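Replication protein B (PDB 3H20) acts as a plasmid-encoded primase, laying down short primers on single-stranded DNA so that the plasmid RSF1010 can replicate. Local coordinates at residues A95-V98 against N104-A107; V111-G116 against G173-A178. One frame throughout, in Å; residues are numbered along the deposited sequence.

Contact 1 of 2, residues A95-V98 against N104-A107; sequences ALVV and NYQA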
ATOM      1  N   ALA A  95     -13.838  18.543 -10.995  1.00 32.68           N
ATOM      2  CA  ALA A  95     -14.211  18.364 -12.393  1.00 32.61           C
ATOM      3  C   ALA A  95     -15.620  17.795 -12.519  1.00 32.72           C
ATOM      4  O   ALA A  95     -16.308  18.029 -13.513  1.00 33.43           O
ATOM      5  CB  ALA A  95     -13.207  17.464 -13.099  1.00 32.58           C
ATOM      6  N   LEU A  96     -16.043  17.045 -11.507  1.00 32.66           N
ATOM      7  CA  LEU A  96     -17.448  16.683 -11.356  1.00 32.78           C
ATOM      8  C   LEU A  96     -17.769  16.312  -9.912  1.00 32.84           C
ATOM      9  O   LEU A  96     -16.887  15.906  -9.155  1.00 32.54           O
ATOM     10  CB  LEU A  96     -17.805  15.525 -12.289  1.00 32.77           C
ATOM     11  CG  LEU A  96     -16.962  14.256 -12.149  1.00 34.27           C
ATOM     12  CD1 LEU A  96     -17.815  13.016 -12.362  1.00 35.91           C
ATOM     13  CD2 LEU A  96     -15.791  14.281 -13.120  1.00 35.15           C
ATOM     14  N   VAL A  97     -19.036  16.454  -9.538  1.00 32.87           N
ATOM     15  CA  VAL A  97     -19.490  16.077  -8.193  1.00 32.80           C
ATOM     16  C   VAL A  97     -20.667  15.112  -8.316  1.00 32.77           C
ATOM     17  O   VAL A  97     -21.604  15.359  -9.081  1.00 32.24           O
ATOM     18  CB  VAL A  97     -19.924  17.328  -7.365  1.00 33.19           C
ATOM     19  CG1 VAL A  97     -20.468  16.929  -5.969  1.00 32.85           C
ATOM     20  CG2 VAL A  97     -18.758  18.310  -7.203  1.00 33.67           C
ATOM     21  N   VAL A  98     -20.609  14.024  -7.546  1.00 33.06           N
ATOM     22  CA  VAL A  98     -21.655  13.013  -7.505  1.00 33.04           C
ATOM     23  C   VAL A  98     -22.189  12.886  -6.070  1.00 33.11           C
ATOM     24  O   VAL A  98     -21.414  12.739  -5.113  1.00 33.32           O
ATOM     25  CB  VAL A  98     -21.118  11.651  -8.044  1.00 33.47           C
ATOM     26  CG1 VAL A  98     -22.071  10.495  -7.716  1.00 34.01           C
ATOM     27  CG2 VAL A  98     -20.863  11.722  -9.581  1.00 34.23           C
ATOM     28  N   ASN A 104     -24.215  13.391   1.077  1.00 33.11           N
ATOM     29  CA  ASN A 104     -22.941  12.677   0.952  1.00 33.25           C
ATOM     30  C   ASN A 104     -22.439  12.714  -0.492  1.00 32.71           C
ATOM     31  O   ASN A 104     -23.158  12.313  -1.417  1.00 32.32           O
ATOM     32  CB  ASN A 104     -23.093  11.216   1.413  1.00 33.67           C
ATOM     33  CG  ASN A 104     -23.374  11.093   2.897  1.00 35.73           C
ATOM     34  OD1 ASN A 104     -22.649  11.641   3.726  1.00 39.68           O
ATOM     35  ND2 ASN A 104     -24.427  10.363   3.245  1.00 38.91           N
ATOM     36  N   TYR A 105     -21.216  13.206  -0.682  1.00 32.47           N
ATOM     37  CA  TYR A 105     -20.681  13.479  -2.030  1.00 32.75           C
ATOM     38  C   TYR A 105     -19.323  12.846  -2.331  1.00 33.38           C
ATOM     39  O   TYR A 105     -18.517  12.580  -1.429  1.00 33.84           O
ATOM     40  CB  TYR A 105     -20.577  14.999  -2.284  1.00 32.17           C
ATOM     41  CG  TYR A 105     -21.870  15.764  -2.058  1.00 32.21           C
ATOM     42  CD1 TYR A 105     -22.795  15.937  -3.094  1.00 30.65           C
ATOM     43  CD2 TYR A 105     -22.157  16.327  -0.820  1.00 31.70           C
ATOM     44  CE1 TYR A 105     -23.984  16.639  -2.892  1.00 31.93           C
ATOM     45  CE2 TYR A 105     -23.349  17.031  -0.603  1.00 32.05           C
ATOM     46  CZ  TYR A 105     -24.256  17.175  -1.648  1.00 31.59           C
ATOM     47  OH  TYR A 105     -25.423  17.870  -1.449  1.00 32.52           O
ATOM     48  N   GLN A 106     -19.093  12.625  -3.624  1.00 33.83           N
ATOM     49  CA  GLN A 106     -17.788  12.304  -4.192  1.00 34.39           C
ATOM     50  C   GLN A 106     -17.404  13.401  -5.165  1.00 34.34           C
ATOM     51  O   GLN A 106     -18.265  13.940  -5.881  1.00 34.54           O
ATOM     52  CB  GLN A 106     -17.864  10.983  -4.992  1.00 34.31           C
ATOM     53  CG  GLN A 106     -17.852   9.762  -4.114  1.00 35.70           C
ATOM     54  CD  GLN A 106     -18.030   8.464  -4.869  1.00 34.73           C
ATOM     55  OE1 GLN A 106     -18.373   8.449  -6.055  1.00 36.19           O
ATOM     56  NE2 GLN A 106     -17.804   7.362  -4.178  1.00 35.73           N
ATOM     57  N   ALA A 107     -16.117  13.727  -5.220  1.00 34.34           N
ATOM     58  CA  ALA A 107     -15.617  14.638  -6.253  1.00 34.30           C
ATOM     59  C   ALA A 107     -14.465  13.994  -7.026  1.00 34.25           C
ATOM     60  O   ALA A 107     -13.643  13.290  -6.438  1.00 35.01           O
ATOM     61  CB  ALA A 107     -15.166  15.965  -5.622  1.00 34.48           C
TER
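Val98 and Gln106 face each other as a hydrogen-bonded antiparallel pair, and two backbone bonds between them fasten strand 96-98 to strand 104-107. Val98 N donates to Gln106 O at 2.9 Å, and Gln106 N returns a bond to Val98 O at 2.8 Å; both run almost straight at the hydrogen, 171° and 170°. In the second, the donor lies nearly in line with the carbonyl. The next pair, Val97 with Ala107, is non-hydrogen-bonded. Here the strands meet through CA-H...O contacts, such as Val97 CA to Gln106 O at 3.4 Å.

Packing is close on the face carrying Val97 and Ala107. Val97 CG1 lies 3.8 Å from Tyr105 CD1, meeting the ring at a slant. CG1 stands anti to the Val97 backbone N (chi1 177°), which turns this methyl toward the neighbouring strand. Leu84 of helix 81-89 touches Val97, Tyr105 and Ala107, so branched valine and small alanine suit a surface on which a helix rests. On the other face Val98 and Leu96 pack against helix 6-17. The looser end is at Asn104, which is partly exposed; its side chain points away from strand 96-98, and its ND2 bonds Ser101 OG. Tyr105 is also partly exposed.

Gln106 gives strand 96-98 little beyond its CB and backbone. Its extended chain carries the amide away to Asp77 OD1, bonded by NE2, and to Arg145 N, bonded by OE1. The side chain also lies about 4 Å from the bound diphosphate, whose pocket includes Arg145. The chemistry implies a division of labour in this beta hairpin: main-chain bonds set the register, while a buried amide, satisfied at both ends, links the sheet to the diphosphate pocket.

Contact 2 of 2, residues V111-G116 against G173-A178; sequences VADAAG and GKTATA. With SO4 (sulfate ion), chain B.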
ATOM      1  N   VAL A 111      -6.211  17.233 -12.133  1.00 33.03           N
ATOM      2  CA  VAL A 111      -4.982  17.982 -11.828  1.00 32.56           C
ATOM      3  C   VAL A 111      -4.099  18.276 -13.045  1.00 33.00           C
ATOM      4  O   VAL A 111      -3.242  19.155 -12.988  1.00 32.83           O
ATOM      5  CB  VAL A 111      -4.146  17.276 -10.722  1.00 32.93           C
ATOM      6  CG1 VAL A 111      -4.937  17.236  -9.413  1.00 32.42           C
ATOM      7  CG2 VAL A 111      -3.718  15.864 -11.166  1.00 33.66           C
ATOM      8  N   ALA A 112      -4.302  17.523 -14.130  1.00 32.86           N
ATOM      9  CA  ALA A 112      -3.470  17.602 -15.336  1.00 33.74           C
ATOM     10  C   ALA A 112      -4.168  16.867 -16.471  1.00 34.10           C
ATOM     11  O   ALA A 112      -5.104  16.119 -16.227  1.00 33.91           O
ATOM     12  CB  ALA A 112      -2.086  16.973 -15.082  1.00 33.81           C
ATOM     13  N   ASP A 113      -3.707  17.058 -17.706  1.00 35.38           N
ATOM     14  CA  ASP A 113      -4.234  16.267 -18.828  1.00 36.38           C
ATOM     15  C   ASP A 113      -3.785  14.809 -18.716  1.00 36.61           C
ATOM     16  O   ASP A 113      -4.519  13.892 -19.094  1.00 36.75           O
ATOM     17  CB  ASP A 113      -3.808  16.859 -20.172  1.00 36.83           C
ATOM     18  CG  ASP A 113      -4.424  18.232 -20.434  1.00 38.35           C
ATOM     19  OD1 ASP A 113      -5.488  18.559 -19.853  1.00 38.89           O
ATOM     20  OD2 ASP A 113      -3.841  18.979 -21.237  1.00 40.73           O
ATOM     21  N   ALA A 114      -2.579  14.610 -18.188  1.00 36.78           N
ATOM     22  CA  ALA A 114      -2.058  13.272 -17.896  1.00 37.24           C
ATOM     23  C   ALA A 114      -1.084  13.305 -16.714  1.00 37.49           C
ATOM     24  O   ALA A 114      -0.195  14.168 -16.651  1.00 37.52           O
ATOM     25  CB  ALA A 114      -1.395  12.674 -19.127  1.00 37.06           C
ATOM     26  N   ALA A 115      -1.279  12.375 -15.776  1.00 37.74           N
ATOM     27  CA  ALA A 115      -0.356  12.164 -14.653  1.00 38.29           C
ATOM     28  C   ALA A 115      -0.288  10.678 -14.311  1.00 38.62           C
ATOM     29  O   ALA A 115      -1.311  10.008 -14.262  1.00 39.15           O
ATOM     30  CB  ALA A 115      -0.788  12.977 -13.436  1.00 37.98           C
ATOM     31  N   GLY A 116       0.916  10.160 -14.073  1.00 39.06           N
ATOM     32  CA  GLY A 116       1.087   8.723 -13.820  1.00 39.37           C
ATOM     33  C   GLY A 116       0.415   8.250 -12.539  1.00 39.43           C
ATOM     34  O   GLY A 116       0.037   9.062 -11.700  1.00 38.95           O
ATOM     35  N   GLY A 173     -15.844  19.847 -15.732  1.00 35.14           N
ATOM     36  CA  GLY A 173     -14.811  19.123 -16.494  1.00 35.37           C
ATOM     37  C   GLY A 173     -13.463  19.827 -16.620  1.00 35.42           C
ATOM     38  O   GLY A 173     -12.564  19.343 -17.320  1.00 35.45           O
ATOM     39  N   LYS A 174     -13.312  20.959 -15.941  1.00 34.29           N
ATOM     40  CA  LYS A 174     -12.109  21.780 -16.079  1.00 34.16           C
ATOM     41  C   LYS A 174     -11.030  21.404 -15.076  1.00 33.05           C
ATOM     42  O   LYS A 174     -11.331  20.995 -13.952  1.00 32.69           O
ATOM     43  CB  LYS A 174     -12.441  23.257 -15.872  1.00 34.74           C
ATOM     44  CG  LYS A 174     -13.208  23.912 -17.008  1.00 38.15           C
ATOM     45  CD  LYS A 174     -13.182  25.433 -16.845  1.00 44.32           C
ATOM     46  CE  LYS A 174     -11.806  26.015 -17.198  1.00 47.55           C
ATOM     47  NZ  LYS A 174     -11.424  27.176 -16.329  1.00 49.90           N
ATOM     48  N   THR A 175      -9.772  21.600 -15.467  1.00 32.05           N
ATOM     49  CA  THR A 175      -8.639  21.383 -14.557  1.00 31.54           C
ATOM     50  C   THR A 175      -8.739  22.316 -13.347  1.00 31.49           C
ATOM     51  O   THR A 175      -9.072  23.481 -13.498  1.00 31.87           O
ATOM     52  CB  THR A 175      -7.305  21.606 -15.302  1.00 31.78           C
ATOM     53  OG1 THR A 175      -7.239  20.712 -16.424  1.00 31.08           O
ATOM     54  CG2 THR A 175      -6.119  21.372 -14.390  1.00 30.93           C
ATOM     55  N   ALA A 176      -8.460  21.796 -12.147  1.00 31.32           N
ATOM     56  CA  ALA A 176      -8.454  22.623 -10.929  1.00 31.23           C
ATOM     57  C   ALA A 176      -7.390  23.723 -11.035  1.00 30.97           C
ATOM     58  O   ALA A 176      -6.340  23.503 -11.643  1.00 30.83           O
ATOM     59  CB  ALA A 176      -8.205  21.760  -9.702  1.00 30.14           C
ATOM     60  N   THR A 177      -7.669  24.906 -10.477  1.00 30.56           N
ATOM     61  CA  THR A 177      -6.664  25.995 -10.429  1.00 30.64           C
ATOM     62  C   THR A 177      -5.320  25.525  -9.831  1.00 30.92           C
ATOM     63  O   THR A 177      -4.251  25.868 -10.348  1.00 30.34           O
ATOM     64  CB  THR A 177      -7.190  27.215  -9.632  1.00 30.90           C
ATOM     65  OG1 THR A 177      -8.397  27.697 -10.236  1.00 30.05           O
ATOM     66  CG2 THR A 177      -6.159  28.352  -9.608  1.00 30.13           C
ATOM     67  N   ALA A 178      -5.402  24.728  -8.764  1.00 30.83           N
ATOM     68  CA  ALA A 178      -4.230  24.204  -8.055  1.00 31.39           C
ATOM     69  C   ALA A 178      -3.660  22.927  -8.656  1.00 32.07           C
ATOM     70  O   ALA A 178      -2.742  22.337  -8.085  1.00 32.30           O
ATOM     71  CB  ALA A 178      -4.560  23.978  -6.574  1.00 30.91           C
TER
HETATM   72  S   SO4 B 324      -9.031  22.643 -18.721  1.00 63.89           S
HETATM   73  O1  SO4 B 324      -9.382  23.426 -17.541  1.00 64.05           O
HETATM   74  O2  SO4 B 324      -7.643  22.911 -19.078  1.00 64.32           O
HETATM   75  O3  SO4 B 324      -9.207  21.217 -18.452  1.00 63.82           O
HETATM   76  O4  SO4 B 324      -9.903  23.021 -19.830  1.00 64.72           O
HETATM   77  O   HOH W   1      -4.842  20.120 -17.456  1.00 32.71           O
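Thr175 and Asp113 are joined by a water and by no direct hydrogen bond, and the same Thr175 hydroxyl also binds a sulfate. The water gives one bond to Asp113 OD1 at 2.9 Å and another to Thr175 OG1 at 2.7 Å, bridging carboxylate and hydroxyl oxygens that stand 4.4 Å apart. Thr175 OG1 in turn donates to sulfate O3 at 2.9 Å. The hydroxyl therefore accepts from the water and gives its own proton to the anion, a double role that suits threonine.

The sulfate, probably from the crystallisation liquor, is also held by the main chain: Thr175 N donates to O1 at 2.8 Å and more weakly to O3. OG1 sits beside its own backbone N (chi1 -58°), which lets amide and hydroxyl grip the same ion. The same torsion sends Thr175 CG2 the other way, anti to the backbone N, to 3.9 Å from Val111 O. This methyl contact is the direct link between the loops. With the side chain cut back to an alanine, the water would probably lose its bridge to Asp113, the sulfate a hydroxyl donor, and a small gap would open beside Val111.

Val111 turns its own side chain away, onto Leu182 and Val183 of helix 179-206, where a branched apolar residue fits a buried site. Asp113, by contrast, is exposed and has Lys110 as a long, weak ion partner. Gly116 and Ala178 stand at the N-cap positions of helices 117-130 and 179-206. The pattern is that of two strand-to-helix connections meeting beside a sheet, with an anion held by a main-chain amide and a threonine hydroxyl.

How the contacts relate
Contact 1 is buried within a four-stranded antiparallel sheet, whereas contact 2 is only partly buried and lies where two loops leave that sheet; their centres are about 16 Å apart. The elements are shared: strand 104-110 supplies residues 104-107 and then runs on into loop 111-116, and strand 167-170, which borders strand 96-99, leads into loop 173-178. A probable hydrogen bond from Gly173 N to Ala95 O, 2.9 Å, ties the two contacts directly. Contact 1 depends on regular main-chain pairing and on mainly apolar side chains packed against helices, contact 2 on a methyl contact and a bridging water, with a sulfate at its open side.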